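Local coordinates for protein beta-glucanase (Bacteroides thetaiotaomicron, PDB 6EUG) that probably hydrolyses beta-1,3-linked galactans through this GH43 domain, the C-terminal part of a longer protein that also carries a GH16 domain, at residues W35-D39 / N85-E89; V42-H46 / L345-Y350; G100-E104 / F155-G159; F333-M339 / R349-V355. One frame throughout, in Å; residues are numbered along the deposited sequence.

Five four- or five-stranded sheets in chain order mark this domain as the five-bladed beta-propeller of family GH43. From the N terminus, 35-39 meets 85-89, so interaction 1 closes a loop around the first three strands of the first sheet. Before that loop closes, 42-46 opens interaction 2, which ends at 345-350 near the C terminus; the two contacts therefore cross. Interaction 3, 100-104 with 155-159, is nested inside interaction 2 and joins the loop after the first sheet to an outermost strand of the second. Interaction 4 pairs 333-339 with 349-355 in the last sheet. It crosses interaction 2, sharing Arg349 and Tyr350.

Interaction 1: residues W35-D39 / N85-E89; sequences WRDTD and NWKSE
Thr38 meets Trp86 through the backbone. Its N-H donates to Trp86 O, with Thr38 N 2.9 Å from Trp86 O and an angle of 147° at the hydrogen. The donor lies somewhat off the carbonyl plane. Side chains gather round the same carbonyl: Asp37 CB comes to 3.1 Å from Trp86 O, and Thr38 CG2 lies beside it. Thr38 OG1 sits between its own backbone N and carbonyl carbon (chi1 56°). From there it comes close to the residue after Trp86, with Thr38 OG1 3.6 Å from Lys87 CA. Lys87 runs outward, extended beyond CG. Further along, Asp37 OD2 rests against Ser88 CB at 3.7 Å.

Two waters extend the link. One receives a bond from Trp86 N and donates to Arg36 O. The other lies 2.7 Å from Thr38 OG1 and accepts from Ser88 N at 2.9 Å; it also makes weak bonds to Asp39 N and OD2. Behind this shell, Asp37 OD1 accepts from Asn41 N and, weakly, from Asp39 N. These bonds turn the carboxylate back toward its own loop. The Trp86 ring leaves the contact and meets Trp59 edge-to-face, while Lys87 and Glu89 make backbone bonds to strand 74-80.

Strand 87-94 is one of the two outermost strands of its sheet, and the loop lies along its start without adding a regular strand. One direct backbone bond, one water between backbone atoms, and a second water held mainly by Thr38 OG1 and Ser88 N make the join mainly polar. Small contacts of Asp37 and Thr38 supplement it.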
loop_
_atom_site.group_PDB
_atom_site.type_symbol
_atom_site.label_atom_id
_atom_site.label_comp_id
_atom_site.label_asym_id
_atom_site.label_seq_id
_atom_site.Cartn_x
_atom_site.Cartn_y
_atom_site.Cartn_z
ATOM N N TRP A 35 2.280 13.074 -17.595
ATOM C CA TRP A 35 2.579 14.209 -16.716
ATOM C C TRP A 35 4.090 14.402 -16.623
ATOM O O TRP A 35 4.827 13.416 -16.486
ATOM C CB TRP A 35 2.027 14.011 -15.295
ATOM C CG TRP A 35 0.518 13.834 -15.186
ATOM C CD1 TRP A 35 -0.401 13.907 -16.198
ATOM C CD2 TRP A 35 -0.227 13.593 -13.987
ATOM N NE1 TRP A 35 -1.659 13.680 -15.711
ATOM C CE2 TRP A 35 -1.589 13.502 -14.353
ATOM C CE3 TRP A 35 0.126 13.423 -12.633
ATOM C CZ2 TRP A 35 -2.607 13.237 -13.413
ATOM C CZ3 TRP A 35 -0.893 13.160 -11.694
ATOM C CH2 TRP A 35 -2.239 13.085 -12.098
ATOM N N ARG A 36 4.528 15.664 -16.672
ATOM C CA ARG A 36 5.937 16.029 -16.634
ATOM C C ARG A 36 6.260 16.960 -15.487
ATOM O O ARG A 36 5.407 17.753 -15.050
ATOM C CB ARG A 36 6.301 16.712 -17.956
ATOM C CG ARG A 36 6.440 15.704 -19.097
ATOM C CD ARG A 36 6.408 16.399 -20.442
ATOM N NE ARG A 36 6.276 15.440 -21.515
ATOM C CZ ARG A 36 7.253 14.676 -21.991
ATOM N NH1 ARG A 36 8.498 14.748 -21.509
ATOM N NH2 ARG A 36 6.986 13.827 -22.973
ATOM N N ASP A 37 7.521 16.896 -15.039
ATOM C CA ASP A 37 7.976 17.718 -13.953
ATOM C C ASP A 37 8.369 19.125 -14.463
ATOM O O ASP A 37 8.208 19.446 -15.637
ATOM C CB ASP A 37 9.086 16.997 -13.126
ATOM C CG ASP A 37 10.397 16.779 -13.903
ATOM O OD1 ASP A 37 10.636 17.506 -14.871
ATOM O OD2 ASP A 37 11.199 15.871 -13.529
ATOM N N THR A 38 8.855 19.964 -13.565
ATOM C CA THR A 38 9.273 21.331 -13.907
ATOM C C THR A 38 10.454 21.429 -14.864
ATOM O O THR A 38 10.636 22.467 -15.495
ATOM C CB THR A 38 9.574 22.159 -12.641
ATOM O OG1 THR A 38 10.563 21.496 -11.828
ATOM C CG2 THR A 38 8.283 22.379 -11.840
ATOM N N ASP A 39 11.257 20.384 -14.971
ATOM C CA ASP A 39 12.317 20.305 -15.994
ATOM C C ASP A 39 11.827 19.761 -17.326
ATOM O O ASP A 39 12.594 19.715 -18.282
ATOM C CB ASP A 39 13.462 19.403 -15.511
ATOM C CG ASP A 39 14.143 19.923 -14.265
ATOM O OD1 ASP A 39 14.505 21.114 -14.240
ATOM O OD2 ASP A 39 14.357 19.125 -13.320
ATOM N N ASN A 85 2.240 21.456 -10.200
ATOM C CA ASN A 85 3.624 21.639 -10.683
ATOM C C ASN A 85 4.595 20.897 -9.740
ATOM O O ASN A 85 4.724 21.236 -8.550
ATOM C CB ASN A 85 3.970 23.130 -10.744
ATOM C CG ASN A 85 3.105 23.893 -11.738
ATOM O OD1 ASN A 85 2.214 24.656 -11.353
ATOM N ND2 ASN A 85 3.333 23.670 -13.009
ATOM N N TRP A 86 5.273 19.894 -10.288
ATOM C CA TRP A 86 6.089 18.958 -9.487
ATOM C C TRP A 86 7.593 19.114 -9.818
ATOM O O TRP A 86 8.005 18.942 -10.978
ATOM C CB TRP A 86 5.622 17.526 -9.762
ATOM C CG TRP A 86 4.259 17.247 -9.198
ATOM C CD1 TRP A 86 3.094 17.250 -9.883
ATOM C CD2 TRP A 86 3.926 16.969 -7.836
ATOM N NE1 TRP A 86 2.038 16.987 -9.036
ATOM C CE2 TRP A 86 2.520 16.802 -7.771
ATOM C CE3 TRP A 86 4.681 16.809 -6.663
ATOM C CZ2 TRP A 86 1.842 16.550 -6.559
ATOM C CZ3 TRP A 86 4.023 16.535 -5.461
ATOM C CH2 TRP A 86 2.616 16.406 -5.418
ATOM N N LYS A 87 8.383 19.452 -8.800
ATOM C CA LYS A 87 9.847 19.541 -8.876
ATOM C C LYS A 87 10.505 18.177 -8.501
ATOM O O LYS A 87 10.211 17.614 -7.442
ATOM C CB LYS A 87 10.331 20.584 -7.867
ATOM C CG LYS A 87 11.845 20.800 -7.852
ATOM C CD LYS A 87 12.249 21.653 -6.649
ATOM C CE LYS A 87 13.689 22.104 -6.779
ATOM N NZ LYS A 87 14.092 22.949 -5.624
ATOM N N SER A 88 11.397 17.677 -9.361
ATOM C CA SER A 88 12.184 16.498 -9.041
ATOM C C SER A 88 13.141 16.739 -7.863
ATOM O O SER A 88 14.012 17.638 -7.930
ATOM C CB SER A 88 12.945 15.997 -10.279
ATOM O OG SER A 88 13.833 14.927 -9.939
ATOM N N GLU A 89 13.002 15.937 -6.802
ATOM C CA GLU A 89 13.902 16.011 -5.643
ATOM C C GLU A 89 14.951 14.892 -5.633
ATOM O O GLU A 89 15.791 14.843 -4.722
ATOM C CB GLU A 89 13.104 15.966 -4.327
ATOM C CG GLU A 89 12.108 17.102 -4.119
ATOM C CD GLU A 89 12.728 18.373 -3.586
ATOM O OE1 GLU A 89 13.910 18.342 -3.216
ATOM O OE2 GLU A 89 12.034 19.423 -3.538
HETATM O O HOH W 1 5.084 19.612 -13.154
HETATM O O HOH W 2 11.859 19.150 -11.800
#

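Interaction 2: residues V42-H46 / L345-Y350; sequences VINAH and LADSRY
Tyr350 carries its hydroxyl over one face of the His46 ring, offset toward the rim, with Tyr350 OH 3.2 Å from His46 CE1. The two ring planes are only 26° apart but are slid so far that they barely overlap. Leu345 O lies over the opposite face of the imidazole, and Ser348 O is at its edge, 3.3 Å from His46 CE1. The imidazole thus has a hydroxyl over one face, a backbone oxygen over the other and a second backbone oxygen at its edge.

Tyr350 OH is gripped twice. It donates to Ile43 O at 2.8 Å, approaching from above the carbonyl plane, and accepts from Ala45 N at 3.0 Å in a fairly straight bond (164°). Ile43 CG2 packs against Tyr350 CE2 at 4.2 Å. With CG beside the backbone N (chi1 -51°), the phenol points across to the 42-46 loop.

Waters serve both imidazole nitrogens. One lies 2.8 Å from His46 ND1 and donates to Arg349 O. The other is hydrogen-bonded to His46 NE2 and donates to Ile43 O and Ala346 O. Behind them, Ser348 OG and N both bond to Leu345 O, fixing the short 3-10 turn.

The side chain of Leu345 is about 7 Å from the bound glucoimidazole. Here the loop before the first sheet meets the last sheet, the kind of N- to C-terminal junction by which a five-bladed propeller closes its ring.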
loop_
_atom_site.group_PDB
_atom_site.type_symbol
_atom_site.label_atom_id
_atom_site.label_comp_id
_atom_site.label_asym_id
_atom_site.label_seq_id
_atom_site.Cartn_x
_atom_site.Cartn_y
_atom_site.Cartn_z
ATOM N N VAL A 42 9.293 13.182 -17.773
ATOM C CA VAL A 42 8.126 12.387 -17.335
ATOM C C VAL A 42 8.231 12.049 -15.825
ATOM O O VAL A 42 9.307 11.663 -15.345
ATOM C CB VAL A 42 7.960 11.117 -18.220
ATOM C CG1 VAL A 42 6.882 10.185 -17.661
ATOM C CG2 VAL A 42 7.581 11.526 -19.649
ATOM N N ILE A 43 7.136 12.234 -15.074
ATOM C CA ILE A 43 7.118 11.921 -13.639
ATOM C C ILE A 43 7.150 10.406 -13.475
ATOM O O ILE A 43 6.322 9.703 -14.066
ATOM C CB ILE A 43 5.881 12.533 -12.906
ATOM C CG1 ILE A 43 5.955 14.085 -12.988
ATOM C CG2 ILE A 43 5.805 12.033 -11.460
ATOM C CD1 ILE A 43 4.759 14.836 -12.406
ATOM N N ASN A 44 8.077 9.924 -12.646
ATOM C CA ASN A 44 8.329 8.497 -12.418
ATOM C C ASN A 44 8.205 8.203 -10.916
ATOM O O ASN A 44 9.188 8.232 -10.193
ATOM C CB ASN A 44 9.732 8.157 -12.992
ATOM C CG ASN A 44 10.002 6.655 -13.112
ATOM O OD1 ASN A 44 9.180 5.812 -12.727
ATOM N ND2 ASN A 44 11.148 6.317 -13.723
ATOM N N ALA A 45 6.961 7.933 -10.464
ATOM C CA ALA A 45 6.617 7.750 -9.055
ATOM C C ALA A 45 5.367 6.871 -8.952
ATOM O O ALA A 45 4.282 7.319 -8.543
ATOM C CB ALA A 45 6.379 9.072 -8.356
ATOM N N HIS A 46 5.567 5.595 -9.264
ATOM C CA HIS A 46 4.443 4.620 -9.375
ATOM C C HIS A 46 4.175 3.910 -8.012
ATOM O O HIS A 46 5.058 3.816 -7.157
ATOM C CB HIS A 46 4.753 3.622 -10.533
ATOM C CG HIS A 46 5.205 4.285 -11.801
ATOM N ND1 HIS A 46 4.333 4.739 -12.786
ATOM C CD2 HIS A 46 6.443 4.686 -12.189
ATOM C CE1 HIS A 46 5.026 5.346 -13.734
ATOM N NE2 HIS A 46 6.301 5.362 -13.381
ATOM N N LEU A 345 6.886 -0.158 -18.264
ATOM C CA LEU A 345 6.376 0.324 -16.961
ATOM C C LEU A 345 6.582 1.807 -16.677
ATOM O O LEU A 345 5.719 2.404 -16.040
ATOM C CB LEU A 345 6.885 -0.534 -15.808
ATOM C CG LEU A 345 6.102 -1.851 -15.690
ATOM C CD1 LEU A 345 6.838 -2.765 -14.753
ATOM C CD2 LEU A 345 4.678 -1.699 -15.206
ATOM N N ALA A 346 7.671 2.421 -17.149
ATOM C CA ALA A 346 7.873 3.872 -17.002
ATOM C C ALA A 346 6.805 4.720 -17.728
ATOM O O ALA A 346 6.598 5.887 -17.368
ATOM C CB ALA A 346 9.278 4.277 -17.476
ATOM N N ASP A 347 6.155 4.150 -18.747
ATOM C CA ASP A 347 5.051 4.822 -19.461
ATOM C C ASP A 347 3.694 4.666 -18.718
ATOM O O ASP A 347 2.683 5.227 -19.134
ATOM C CB ASP A 347 4.941 4.237 -20.883
ATOM C CG ASP A 347 4.075 5.084 -21.827
ATOM O OD1 ASP A 347 4.059 6.322 -21.705
ATOM O OD2 ASP A 347 3.420 4.503 -22.725
ATOM N N SER A 348 3.663 3.901 -17.626
ATOM C CA SER A 348 2.437 3.806 -16.782
ATOM C C SER A 348 1.985 5.225 -16.321
ATOM O O SER A 348 2.808 6.113 -16.036
ATOM C CB SER A 348 2.626 2.875 -15.577
ATOM O OG SER A 348 3.147 1.607 -15.917
ATOM N N ARG A 349 0.670 5.424 -16.303
ATOM C CA ARG A 349 0.029 6.741 -16.083
ATOM C C ARG A 349 -0.590 6.820 -14.686
ATOM O O ARG A 349 -0.548 5.850 -13.902
ATOM C CB ARG A 349 -1.022 7.022 -17.184
ATOM C CG ARG A 349 -0.525 6.700 -18.594
ATOM C CD ARG A 349 0.593 7.644 -18.990
ATOM N NE ARG A 349 1.178 7.326 -20.307
ATOM C CZ ARG A 349 0.688 7.717 -21.487
ATOM N NH1 ARG A 349 -0.430 8.442 -21.572
ATOM N NH2 ARG A 349 1.330 7.383 -22.606
ATOM N N TYR A 350 -1.143 7.976 -14.362
ATOM C CA TYR A 350 -1.720 8.239 -13.031
ATOM C C TYR A 350 -3.195 8.626 -13.167
ATOM O O TYR A 350 -3.556 9.421 -14.066
ATOM C CB TYR A 350 -0.884 9.326 -12.323
ATOM C CG TYR A 350 0.602 9.028 -12.333
ATOM C CD1 TYR A 350 1.138 7.986 -11.580
ATOM C CD2 TYR A 350 1.484 9.805 -13.084
ATOM C CE1 TYR A 350 2.498 7.705 -11.601
ATOM C CE2 TYR A 350 2.826 9.521 -13.130
ATOM C CZ TYR A 350 3.338 8.503 -12.368
ATOM O OH TYR A 350 4.653 8.240 -12.433
HETATM O O HOH W 3 7.573 7.135 -15.369
HETATM O O HOH W 4 1.589 4.497 -12.648
#

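Interaction 3: residues G100-E104 / F155-G159; sequences GHDIE and FIRSG
A type I beta turn from His101 to Glu104, in the loop between strands 87-94 and 108-117, packs against strand 154-159, an outermost strand of the second sheet. Phe155 is the main surface it meets. The edge of His101 is directed at the face of Phe155 in an offset edge-to-face pair, with ring planes at 68° and centroids 5.0 Å apart. The closest atoms are His101 CE1 and Phe155 CD2, at 3.4 Å. Asp102 comes in at the far rim of the same ring, where its OD2 lies near the ring plane, 3.6 Å from Phe155 CZ. Ile103 packs beside it: its CD1 is 3.9 Å from Phe155 CB, and its CG2 approaches the ring obliquely near CD1 and CE1 of Phe155. Phe155 extends to the turn with CG opposite its own backbone N (chi1 171°).

The polar link is beside the ring. Ser158 OG donates to Asp102 OD2 at 2.8 Å, from above the carboxylate plane. A water donates to that oxygen and accepts from Ser158 N, so one carboxylate oxygen holds two links to the strand. Arg140 also hydrogen-bonds Ser158 OG.

Within the turn, Ile103 N bonds to His101 ND1 at 3.1 Å. This bond restrains the imidazole that faces Phe155. Ile156 and Arg157 both face Val143, which makes a classic beta bulge in the strand. The whole is a beta turn from the loop linking two propeller sheets, laid against a bulged outermost strand of the second sheet.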
loop_
_atom_site.group_PDB
_atom_site.type_symbol
_atom_site.label_atom_id
_atom_site.label_comp_id
_atom_site.label_asym_id
_atom_site.label_seq_id
_atom_site.Cartn_x
_atom_site.Cartn_y
_atom_site.Cartn_z
ATOM N N GLY A 100 25.484 -8.284 -1.009
ATOM C CA GLY A 100 24.661 -9.027 -0.066
ATOM C C GLY A 100 23.717 -8.238 0.827
ATOM O O GLY A 100 23.052 -8.827 1.671
ATOM N N HIS A 101 23.659 -6.922 0.653
ATOM C CA HIS A 101 22.782 -6.031 1.465
ATOM C C HIS A 101 21.311 -6.293 1.122
ATOM O O HIS A 101 20.986 -6.619 -0.038
ATOM C CB HIS A 101 23.121 -4.568 1.202
ATOM C CG HIS A 101 22.567 -3.620 2.219
ATOM N ND1 HIS A 101 21.301 -3.086 2.132
ATOM C CD2 HIS A 101 23.123 -3.093 3.341
ATOM C CE1 HIS A 101 21.091 -2.288 3.168
ATOM N NE2 HIS A 101 22.188 -2.260 3.909
ATOM N N ASP A 102 20.423 -6.125 2.098
ATOM C CA ASP A 102 18.990 -6.388 1.878
ATOM C C ASP A 102 18.450 -5.551 0.702
ATOM O O ASP A 102 17.613 -6.044 -0.060
ATOM C CB ASP A 102 18.137 -6.067 3.145
ATOM C CG ASP A 102 18.201 -7.149 4.234
ATOM O OD1 ASP A 102 18.947 -8.164 4.087
ATOM O OD2 ASP A 102 17.479 -6.961 5.278
ATOM N N ILE A 103 18.893 -4.299 0.559
ATOM C CA ILE A 103 18.445 -3.446 -0.578
ATOM C C ILE A 103 19.487 -3.254 -1.689
ATOM O O ILE A 103 19.488 -2.236 -2.410
ATOM C CB ILE A 103 17.818 -2.104 -0.124
ATOM C CG1 ILE A 103 18.776 -1.233 0.684
ATOM C CG2 ILE A 103 16.541 -2.381 0.672
ATOM C CD1 ILE A 103 18.337 0.222 0.761
ATOM N N GLU A 104 20.356 -4.247 -1.862
ATOM C CA GLU A 104 21.337 -4.219 -2.951
ATOM C C GLU A 104 20.659 -4.119 -4.313
ATOM O O GLU A 104 19.535 -4.655 -4.511
ATOM C CB GLU A 104 22.269 -5.430 -2.885
ATOM C CG GLU A 104 21.676 -6.778 -3.209
ATOM C CD GLU A 104 22.716 -7.873 -3.058
ATOM O OE1 GLU A 104 22.370 -8.858 -2.362
ATOM O OE2 GLU A 104 23.875 -7.701 -3.589
ATOM N N PHE A 155 18.361 3.109 5.410
ATOM C CA PHE A 155 17.776 1.766 5.615
ATOM C C PHE A 155 18.090 1.286 7.035
ATOM O O PHE A 155 19.233 1.449 7.523
ATOM C CB PHE A 155 18.346 0.739 4.586
ATOM C CG PHE A 155 17.956 -0.694 4.852
ATOM C CD1 PHE A 155 16.738 -1.187 4.396
ATOM C CD2 PHE A 155 18.787 -1.560 5.571
ATOM C CE1 PHE A 155 16.353 -2.497 4.645
ATOM C CE2 PHE A 155 18.393 -2.873 5.839
ATOM C CZ PHE A 155 17.179 -3.353 5.369
ATOM N N ILE A 156 17.079 0.735 7.695
ATOM C CA ILE A 156 17.242 0.136 9.032
ATOM C C ILE A 156 17.212 -1.382 8.984
ATOM O O ILE A 156 18.156 -2.016 9.402
ATOM C CB ILE A 156 16.204 0.655 10.050
ATOM C CG1 ILE A 156 16.292 2.169 10.182
ATOM C CG2 ILE A 156 16.416 -0.013 11.401
ATOM C CD1 ILE A 156 15.158 2.783 10.980
ATOM N N ARG A 157 16.090 -1.974 8.577
ATOM C CA ARG A 157 15.958 -3.442 8.566
ATOM C C ARG A 157 14.738 -3.872 7.735
ATOM O O ARG A 157 13.954 -3.013 7.308
ATOM C CB ARG A 157 15.869 -3.999 9.997
ATOM C CG ARG A 157 14.525 -3.756 10.665
ATOM C CD ARG A 157 14.401 -4.322 12.076
ATOM N NE ARG A 157 15.222 -3.546 13.021
ATOM C CZ ARG A 157 14.857 -2.454 13.719
ATOM N NH1 ARG A 157 15.767 -1.888 14.522
ATOM N NH2 ARG A 157 13.644 -1.886 13.626
ATOM N N SER A 158 14.670 -5.177 7.442
ATOM C CA SER A 158 13.546 -5.774 6.702
ATOM C C SER A 158 13.209 -7.120 7.307
ATOM O O SER A 158 14.036 -7.749 8.002
ATOM C CB SER A 158 13.848 -5.922 5.195
ATOM O OG SER A 158 14.717 -7.026 4.905
ATOM N N GLY A 159 11.990 -7.585 7.049
ATOM C CA GLY A 159 11.596 -8.885 7.547
ATOM C C GLY A 159 10.119 -9.147 7.308
ATOM O O GLY A 159 9.369 -8.241 6.939
HETATM O O HOH W 5 17.346 -6.572 7.847
#

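Interaction 4: residues F333-M339 / R349-V355; sequences FFFMADM and RYIWLPV
Trp352 has Met336 over one face of its indole. Met336 CG lies over the five-membered ring, 16° off its normal and toward the rim, 3.8 Å from its centroid, in a CH-pi contact. Met336 SD is over the same face, a Met-aromatic contact, and a bend at chi3 (52°) brings CE back to the ring, 3.7 Å from Trp352 NE1. At the indole edge, a water in the ring plane accepts from NE1 and donates to Ala337 O. Trp35 meets this indole edge-to-face. Phe334 lies obliquely to Pro354, with Phe334 CD2 3.6 Å from Pro354 CA. Asp338 OD1 touches the edge of the Tyr350 ring. Its hydrogen bonds come from Gly47 N and from the water that also donates to Arg349 O.

On the side bearing Ala337, Met339 and Ile351, apolar groups meet, although Arg349 starts from the same side. Met339 CE is pressed tightly against Ile351, 3.3 Å from its CG1, and Ala337 CB faces Ile351 CB.

The strands form an antiparallel hairpin, their axes at 153°. Phe335 with Leu353, Ala337 with Ile351 and Met339 with Arg349 are the hydrogen-bonded pairs, each with two bonds. Val355 N adds another to Phe333 O.

Backbone bonds thus set the register, while the indole and the Met336 thioether pack on one side and Met339 packs on Ile351 on the other. Two buried polar atoms have partners: Trp352 NE1 a water, Asp338 OD1 a water and Gly47 N.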
loop_
_atom_site.group_PDB
_atom_site.type_symbol
_atom_site.label_atom_id
_atom_site.label_comp_id
_atom_site.label_asym_id
_atom_site.label_seq_id
_atom_site.Cartn_x
_atom_site.Cartn_y
_atom_site.Cartn_z
ATOM N N PHE A 333 -11.126 14.615 0.192
ATOM C CA PHE A 333 -10.285 13.421 -0.031
ATOM C C PHE A 333 -10.177 13.147 -1.511
ATOM O O PHE A 333 -11.167 13.391 -2.255
ATOM C CB PHE A 333 -10.881 12.176 0.693
ATOM C CG PHE A 333 -11.047 12.363 2.167
ATOM C CD1 PHE A 333 -12.231 12.898 2.704
ATOM C CD2 PHE A 333 -10.038 11.976 3.045
ATOM C CE1 PHE A 333 -12.366 13.091 4.068
ATOM C CE2 PHE A 333 -10.185 12.164 4.421
ATOM C CZ PHE A 333 -11.357 12.703 4.922
ATOM N N PHE A 334 -8.996 12.687 -1.958
ATOM C CA PHE A 334 -8.746 12.343 -3.379
ATOM C C PHE A 334 -8.154 10.963 -3.543
ATOM O O PHE A 334 -7.268 10.578 -2.786
ATOM C CB PHE A 334 -7.839 13.433 -4.044
ATOM C CG PHE A 334 -8.443 14.798 -3.916
ATOM C CD1 PHE A 334 -8.350 15.494 -2.705
ATOM C CD2 PHE A 334 -9.236 15.325 -4.935
ATOM C CE1 PHE A 334 -9.013 16.706 -2.524
ATOM C CE2 PHE A 334 -9.875 16.560 -4.773
ATOM C CZ PHE A 334 -9.777 17.249 -3.558
ATOM N N PHE A 335 -8.697 10.231 -4.527
ATOM C CA PHE A 335 -8.316 8.860 -4.869
ATOM C C PHE A 335 -7.168 8.901 -5.873
ATOM O O PHE A 335 -7.287 9.583 -6.908
ATOM C CB PHE A 335 -9.535 8.127 -5.454
ATOM C CG PHE A 335 -9.255 6.732 -5.964
ATOM C CD1 PHE A 335 -8.994 5.686 -5.069
ATOM C CD2 PHE A 335 -9.343 6.441 -7.329
ATOM C CE1 PHE A 335 -8.791 4.391 -5.514
ATOM C CE2 PHE A 335 -9.168 5.136 -7.788
ATOM C CZ PHE A 335 -8.874 4.113 -6.879
ATOM N N MET A 336 -6.070 8.222 -5.552
ATOM C CA MET A 336 -4.900 8.072 -6.430
ATOM C C MET A 336 -4.769 6.609 -6.847
ATOM O O MET A 336 -4.821 5.686 -6.004
ATOM C CB MET A 336 -3.606 8.522 -5.724
ATOM C CG MET A 336 -3.555 9.995 -5.346
ATOM S SD MET A 336 -2.144 10.435 -4.327
ATOM C CE MET A 336 -0.777 9.754 -5.271
ATOM N N ALA A 337 -4.563 6.408 -8.152
ATOM C CA ALA A 337 -4.367 5.089 -8.720
ATOM C C ALA A 337 -3.282 5.116 -9.789
ATOM O O ALA A 337 -2.967 6.185 -10.326
ATOM C CB ALA A 337 -5.671 4.556 -9.322
ATOM N N ASP A 338 -2.750 3.923 -10.097
ATOM C CA ASP A 338 -1.814 3.688 -11.225
ATOM C C ASP A 338 -2.562 3.106 -12.422
ATOM O O ASP A 338 -3.504 2.300 -12.229
ATOM C CB ASP A 338 -0.709 2.728 -10.794
ATOM C CG ASP A 338 0.153 3.321 -9.716
ATOM O OD1 ASP A 338 0.907 4.308 -10.008
ATOM O OD2 ASP A 338 0.077 2.808 -8.581
ATOM N N MET A 339 -2.193 3.517 -13.645
ATOM C CA MET A 339 -2.678 2.871 -14.872
ATOM C C MET A 339 -1.487 2.121 -15.509
ATOM O O MET A 339 -0.675 2.728 -16.219
ATOM C CB MET A 339 -3.260 3.952 -15.795
ATOM C CG MET A 339 -4.085 3.478 -16.971
ATOM S SD MET A 339 -4.682 4.851 -17.999
ATOM C CE MET A 339 -5.270 5.879 -16.762
ATOM N N ARG A 349 0.670 5.424 -16.303
ATOM C CA ARG A 349 0.029 6.741 -16.083
ATOM C C ARG A 349 -0.590 6.820 -14.686
ATOM O O ARG A 349 -0.548 5.850 -13.902
ATOM C CB ARG A 349 -1.022 7.022 -17.184
ATOM C CG ARG A 349 -0.525 6.700 -18.594
ATOM C CD ARG A 349 0.593 7.644 -18.990
ATOM N NE ARG A 349 1.178 7.326 -20.307
ATOM C CZ ARG A 349 0.688 7.717 -21.487
ATOM N NH1 ARG A 349 -0.430 8.442 -21.572
ATOM N NH2 ARG A 349 1.330 7.383 -22.606
ATOM N N TYR A 350 -1.143 7.976 -14.362
ATOM C CA TYR A 350 -1.720 8.239 -13.031
ATOM C C TYR A 350 -3.195 8.626 -13.167
ATOM O O TYR A 350 -3.556 9.421 -14.066
ATOM C CB TYR A 350 -0.884 9.326 -12.323
ATOM C CG TYR A 350 0.602 9.028 -12.333
ATOM C CD1 TYR A 350 1.138 7.986 -11.580
ATOM C CD2 TYR A 350 1.484 9.805 -13.084
ATOM C CE1 TYR A 350 2.498 7.705 -11.601
ATOM C CE2 TYR A 350 2.826 9.521 -13.130
ATOM C CZ TYR A 350 3.338 8.503 -12.368
ATOM O OH TYR A 350 4.653 8.240 -12.433
ATOM N N ILE A 351 -4.058 8.063 -12.299
ATOM C CA ILE A 351 -5.473 8.464 -12.211
ATOM C C ILE A 351 -5.707 9.104 -10.845
ATOM O O ILE A 351 -5.534 8.439 -9.829
ATOM C CB ILE A 351 -6.452 7.282 -12.376
ATOM C CG1 ILE A 351 -6.323 6.666 -13.768
ATOM C CG2 ILE A 351 -7.893 7.678 -12.042
ATOM C CD1 ILE A 351 -6.822 5.237 -13.828
ATOM N N TRP A 352 -6.051 10.398 -10.840
ATOM C CA TRP A 352 -6.375 11.128 -9.622
ATOM C C TRP A 352 -7.786 11.707 -9.791
ATOM O O TRP A 352 -8.055 12.419 -10.788
ATOM C CB TRP A 352 -5.368 12.251 -9.335
ATOM C CG TRP A 352 -3.972 11.880 -8.925
ATOM C CD1 TRP A 352 -3.344 10.656 -9.020
ATOM C CD2 TRP A 352 -2.961 12.796 -8.491
ATOM N NE1 TRP A 352 -2.038 10.757 -8.592
ATOM C CE2 TRP A 352 -1.777 12.049 -8.260
ATOM C CE3 TRP A 352 -2.952 14.164 -8.222
ATOM C CZ2 TRP A 352 -0.582 12.635 -7.802
ATOM C CZ3 TRP A 352 -1.752 14.749 -7.749
ATOM C CH2 TRP A 352 -0.591 13.980 -7.555
ATOM N N LEU A 353 -8.683 11.392 -8.845
ATOM C CA LEU A 353 -10.111 11.784 -8.921
ATOM C C LEU A 353 -10.617 12.157 -7.507
ATOM O O LEU A 353 -10.219 11.514 -6.512
ATOM C CB LEU A 353 -10.985 10.646 -9.494
ATOM C CG LEU A 353 -10.646 10.192 -10.939
ATOM C CD1 LEU A 353 -11.299 8.864 -11.257
ATOM C CD2 LEU A 353 -11.058 11.258 -11.939
ATOM N N PRO A 354 -11.469 13.179 -7.388
ATOM C CA PRO A 354 -12.097 13.471 -6.073
ATOM C C PRO A 354 -12.955 12.299 -5.563
ATOM O O PRO A 354 -13.620 11.608 -6.357
ATOM C CB PRO A 354 -13.017 14.691 -6.381
ATOM C CG PRO A 354 -12.504 15.237 -7.648
ATOM C CD PRO A 354 -12.000 14.078 -8.442
ATOM N N VAL A 355 -12.915 12.079 -4.256
ATOM C CA VAL A 355 -13.901 11.230 -3.594
ATOM C C VAL A 355 -15.160 12.056 -3.267
ATOM O O VAL A 355 -15.093 13.095 -2.596
ATOM C CB VAL A 355 -13.324 10.607 -2.296
ATOM C CG1 VAL A 355 -14.317 9.623 -1.683
ATOM C CG2 VAL A 355 -12.005 9.888 -2.587
HETATM O O HOH W 6 -13.803 14.835 -0.895
HETATM O O HOH W 7 -1.070 7.962 -8.560
HETATM O O HOH W 4 1.589 4.497 -12.648
#